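PDB 6AOK: Ceg4 from Legionella pneumophila subsp. pneumophila, which dephosphorylates phosphotyrosine and attenuates eukaryotic MAPK pathways as a secreted effector, its HAD-like phosphatase domain being the part in this chain. Local coordinates for residues 20-25 with 165-170; 14-19 with 109-114. All coordinates share one frame; numbering follows the deposited sequence.

Contact 1 (20-25 with 165-170); sequences DGTVTG and LDDSPT. With MG (magnesium ion), chain B.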
# COMPACT_ATOMS: atom_id res chain seq x y z
N ASP A 20 4.07 -5.05 2.51
CA ASP A 20 4.58 -5.73 3.70
C ASP A 20 5.90 -5.14 4.13
O ASP A 20 6.88 -5.17 3.35
CB ASP A 20 4.80 -7.22 3.42
CG ASP A 20 3.53 -7.94 3.06
OD1 ASP A 20 2.59 -8.04 3.90
OD2 ASP A 20 3.47 -8.39 1.89
N GLY A 21 5.97 -4.67 5.39
CA GLY A 21 7.18 -4.09 5.91
C GLY A 21 7.36 -2.63 5.56
O GLY A 21 8.31 -2.00 6.03
N THR A 22 6.47 -2.06 4.77
CA THR A 22 6.46 -0.64 4.48
C THR A 22 5.20 -0.02 5.05
O THR A 22 5.25 0.79 6.00
CB THR A 22 6.57 -0.46 2.94
OG1 THR A 22 7.83 -1.03 2.49
CG2 THR A 22 6.47 1.02 2.56
N VAL A 23 4.04 -0.41 4.53
CA VAL A 23 2.78 -0.06 5.16
C VAL A 23 2.57 -0.85 6.46
O VAL A 23 2.12 -0.31 7.47
CB VAL A 23 1.63 -0.28 4.15
CG1 VAL A 23 0.31 -0.02 4.78
CG2 VAL A 23 1.74 0.64 2.88
N THR A 24 2.93 -2.15 6.48
CA THR A 24 2.85 -2.94 7.71
C THR A 24 4.19 -2.94 8.40
O THR A 24 5.18 -2.49 7.85
CB THR A 24 2.43 -4.40 7.46
OG1 THR A 24 3.57 -5.13 6.95
CG2 THR A 24 1.29 -4.48 6.55
N GLY A 25 4.23 -3.53 9.61
CA GLY A 25 5.54 -3.62 10.25
C GLY A 25 6.27 -4.95 10.12
O GLY A 25 7.25 -5.17 10.83
N LEU A 165 8.33 4.08 -1.88
CA LEU A 165 8.54 3.59 -0.52
C LEU A 165 8.74 2.10 -0.58
O LEU A 165 7.89 1.39 -1.13
CB LEU A 165 7.35 3.91 0.39
CG LEU A 165 7.11 5.41 0.45
CD1 LEU A 165 5.88 5.71 -0.38
CD2 LEU A 165 6.96 5.93 1.88
N ASP A 166 9.85 1.62 -0.03
CA ASP A 166 10.04 0.16 0.01
C ASP A 166 11.08 -0.19 1.06
O ASP A 166 12.11 0.48 1.17
CB ASP A 166 10.47 -0.39 -1.37
CG ASP A 166 10.09 -1.85 -1.57
OD1 ASP A 166 10.37 -2.66 -0.67
OD2 ASP A 166 9.52 -2.20 -2.66
N ASP A 167 10.82 -1.25 1.83
CA ASP A 167 11.85 -1.67 2.78
C ASP A 167 12.90 -2.57 2.16
O ASP A 167 13.93 -2.80 2.79
CB ASP A 167 11.23 -2.38 4.02
CG ASP A 167 10.49 -3.69 3.66
OD1 ASP A 167 9.59 -3.67 2.78
OD2 ASP A 167 10.82 -4.77 4.21
N SER A 168 12.68 -3.10 0.97
CA SER A 168 13.67 -3.94 0.33
C SER A 168 14.56 -3.09 -0.58
O SER A 168 14.06 -2.50 -1.53
CB SER A 168 12.97 -5.02 -0.50
OG SER A 168 13.81 -5.45 -1.56
N PRO A 169 15.87 -3.04 -0.37
CA PRO A 169 16.72 -2.21 -1.27
C PRO A 169 16.64 -2.59 -2.75
O PRO A 169 16.63 -1.71 -3.62
CB PRO A 169 18.13 -2.45 -0.72
CG PRO A 169 17.92 -2.82 0.70
CD PRO A 169 16.62 -3.61 0.75
N THR A 170 16.62 -3.90 -3.06
CA THR A 170 16.54 -4.32 -4.46
C THR A 170 15.25 -3.85 -5.11
O THR A 170 15.24 -3.36 -6.27
CB THR A 170 16.65 -5.86 -4.54
OG1 THR A 170 17.93 -6.27 -4.05
CG2 THR A 170 16.53 -6.33 -5.96
MG MG B . 8.32 -5.10 1.92
O HOH W 1 9.65 -5.05 0.30
O HOH W 2 9.47 -6.48 3.02
O HOH W 3 7.45 -6.61 0.85
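Leu165, ending strand 161-165, lays its CB 3.7 Å from Thr22 CG2, the two side chains crossing at about a right angle. Beyond it, the loop leading to helix 169-180 meets the loop after strand 13-17 around a magnesium ion, consistent with the acidic metal site of HAD phosphatases and their DxDx(T/V) signature. The CB of Asp166 points away from the facing loop; OD1 takes the N-H of Ser168 in an Asx turn and a hydrogen from a metal-bound water at 2.7 Å, while OD2 pairs with Lys144. The carboxylate thus holds the loop and orients a metal ligand at once. Asp167 CG, set between its own N and carbonyl carbon (chi1 63°), comes 3.6 Å from Gly21 O on the side of the ion, and OD1 binds magnesium at 2.1 Å. Its N-H makes a weak bond to Thr22 OG1, 3.1 Å away at 128°; that hydroxyl also bonds to Asp18. Gly21, with phi positive at 84°, suits a place where a CB would run into Asp167 OD2. Ser168 then caps the following helix. From the facing loop the ion takes a backbone atom, Asp20 O, 2.0 Å from the metal and 3.1 Å from Asp167 OD1.

Contact 2 (14-19 with 109-114); sequences IIFTDF and NIVTKN. With MG (magnesium ion), chain B.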
# COMPACT_ATOMS: atom_id res chain seq x y z
N ILE A 14 1.77 10.90 -7.43
CA ILE A 14 1.66 9.46 -7.65
C ILE A 14 2.50 8.79 -6.59
O ILE A 14 3.62 9.20 -6.34
CB ILE A 14 2.13 9.04 -9.05
CG1 ILE A 14 1.33 9.80 -10.09
CG2 ILE A 14 2.00 7.45 -9.22
CD1 ILE A 14 1.96 9.72 -11.46
N ILE A 15 1.94 7.77 -5.95
CA ILE A 15 2.63 7.01 -4.94
C ILE A 15 2.86 5.60 -5.47
O ILE A 15 1.92 4.95 -5.95
CB ILE A 15 1.82 6.98 -3.62
CG1 ILE A 15 1.67 8.40 -3.09
CG2 ILE A 15 2.52 6.07 -2.59
CD1 ILE A 15 0.64 8.48 -2.06
N PHE A 16 4.08 5.12 -5.33
CA PHE A 16 4.37 3.71 -5.54
C PHE A 16 4.90 3.23 -4.21
O PHE A 16 6.03 3.58 -3.86
CB PHE A 16 5.42 3.49 -6.63
CG PHE A 16 4.92 3.85 -7.99
CD1 PHE A 16 5.26 5.07 -8.58
CD2 PHE A 16 4.08 3.00 -8.67
CE1 PHE A 16 4.79 5.39 -9.84
CE2 PHE A 16 3.56 3.34 -9.88
CZ PHE A 16 3.93 4.55 -10.47
N THR A 17 4.10 2.42 -3.49
CA THR A 17 4.51 1.99 -2.16
C THR A 17 4.44 0.47 -2.08
O THR A 17 3.49 -0.15 -2.58
CB THR A 17 3.64 2.64 -1.07
OG1 THR A 17 4.09 2.20 0.21
CG2 THR A 17 2.20 2.23 -1.22
N ASP A 18 5.45 -0.12 -1.48
CA ASP A 18 5.39 -1.50 -1.04
C ASP A 18 4.30 -1.67 0.03
O ASP A 18 3.81 -0.70 0.62
CB ASP A 18 6.79 -1.89 -0.48
CG ASP A 18 6.85 -3.34 -0.03
OD1 ASP A 18 6.37 -4.24 -0.77
OD2 ASP A 18 7.40 -3.56 1.07
N PHE A 19 3.89 -2.93 0.26
CA PHE A 19 2.94 -3.19 1.34
C PHE A 19 3.63 -3.78 2.57
O PHE A 19 3.79 -3.08 3.58
CB PHE A 19 1.76 -4.08 0.84
CG PHE A 19 0.72 -4.32 1.90
CD1 PHE A 19 -0.19 -3.32 2.24
CD2 PHE A 19 0.63 -5.56 2.55
CE1 PHE A 19 -1.14 -3.52 3.22
CE2 PHE A 19 -0.34 -5.76 3.54
CZ PHE A 19 -1.22 -4.74 3.87
N ASN A 109 -0.59 3.60 -5.78
CA ASN A 109 -0.25 2.30 -6.33
C ASN A 109 0.50 1.53 -5.26
O ASN A 109 1.57 1.96 -4.84
CB ASN A 109 0.64 2.40 -7.56
CG ASN A 109 0.03 3.27 -8.66
OD1 ASN A 109 -0.89 2.82 -9.38
ND2 ASN A 109 0.52 4.52 -8.80
N ILE A 110 -0.01 0.37 -4.92
CA ILE A 110 0.72 -0.55 -4.07
C ILE A 110 1.35 -1.62 -4.96
O ILE A 110 0.67 -2.25 -5.77
CB ILE A 110 -0.21 -1.19 -3.03
CG1 ILE A 110 -0.81 -0.10 -2.13
CG2 ILE A 110 0.61 -2.26 -2.21
CD1 ILE A 110 -1.85 -0.65 -1.12
N VAL A 111 2.66 -1.79 -4.86
CA VAL A 111 3.39 -2.70 -5.73
C VAL A 111 3.99 -3.77 -4.84
O VAL A 111 4.76 -3.46 -3.94
CB VAL A 111 4.49 -1.95 -6.50
CG1 VAL A 111 5.10 -2.83 -7.57
CG2 VAL A 111 3.94 -0.56 -7.11
N THR A 112 3.63 -5.02 -5.09
CA THR A 112 3.79 -5.98 -4.02
C THR A 112 4.03 -7.38 -4.58
O THR A 112 3.64 -7.69 -5.71
CB THR A 112 2.49 -5.94 -3.17
OG1 THR A 112 2.69 -6.73 -2.03
CG2 THR A 112 1.27 -6.47 -3.95
N LYS A 113 4.63 -8.23 -3.79
CA LYS A 113 4.61 -9.66 -4.10
C LYS A 113 3.56 -10.39 -3.26
O LYS A 113 3.49 -11.64 -3.30
CB LYS A 113 5.98 -10.31 -3.88
CG LYS A 113 7.08 -9.75 -4.80
CD LYS A 113 8.50 -10.07 -4.29
CE LYS A 113 9.40 -9.01 -4.97
NZ LYS A 113 10.81 -9.12 -4.61
N ASN A 114 2.80 -9.64 -2.46
CA ASN A 114 1.61 -10.15 -1.78
C ASN A 114 0.44 -10.13 -2.77
O ASN A 114 0.64 -10.09 -4.00
CB ASN A 114 1.30 -9.33 -0.52
CG ASN A 114 0.59 -10.12 0.56
OD1 ASN A 114 -0.41 -10.81 0.29
ND2 ASN A 114 1.07 -10.01 1.83
MG MG B . 8.32 -5.10 1.92
O HOH W 4 4.53 -6.11 -0.23
O HOH W 3 7.45 -6.61 0.85
O HOH W 1 9.65 -5.05 0.30
O HOH W 2 9.47 -6.48 3.02
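Thr17 and Asn109 are joined through their backbones, Thr17 N giving a nearly straight 2.9 Å bond to Asn109 O, and Thr17 O accepts from Val111 N. Two residues back, Ile15 O is gripped twice by the same Asn109: by its backbone N at 2.9 Å, and by ND2 at 3.2 Å from the opposite face of the carbonyl plane. An amide suits this place, since its N-H reaches the strand while OD1 turns to Arg151. The Asn109 amide also lies beside the Phe16 ring, pointing the same way with the planes 15° apart, and Val111 CG2 meets the ring edge 3.9 Å from CD2. These are neighbouring parallel strands in the middle of the Rossmann-like sheet of the HAD fold, 13-17 against 106-111. On the face of Thr17 and Ile110, Ile110 CG2 packs against Phe19 CB. Next along the chain, Asp18 CG, anti to the backbone N (chi1 -178°), is carried to within 3.0 Å of magnesium, which OD2 binds at 2.0 Å. Its OD1 pairs with Lys144 and accepts from a water that also bonds to Thr112 OG1. Lys144 also bonds to Val111 O, and Thr112 OG1 accepts the Asn114 N-H in an ST turn.

Contacts 1 and 2 share the magnesium ion: residues 14-19 supply Asp18 OD2, whereas contact 1 brings Asp20 O and Asp167 OD1, and three waters common to both complete six ligands. Asp18 OD2 and Asp167 OD1 stand 2.8 Å apart, a closeness of like charges that the cation probably makes tolerable. Strand 13-17 lies between strands 106-111 and 161-165, which lead into the second segments of contacts 2 and 1. A probable hydrogen bond from Asp18 N to Leu165 O, 2.9 Å, joins the two contacts by backbone, and Asp166 CG packs 3.5 Å from Asp18 CB. Contact 2 reaches back to contact 1 through Asn114, whose ND2 bonds to Asp20 OD2.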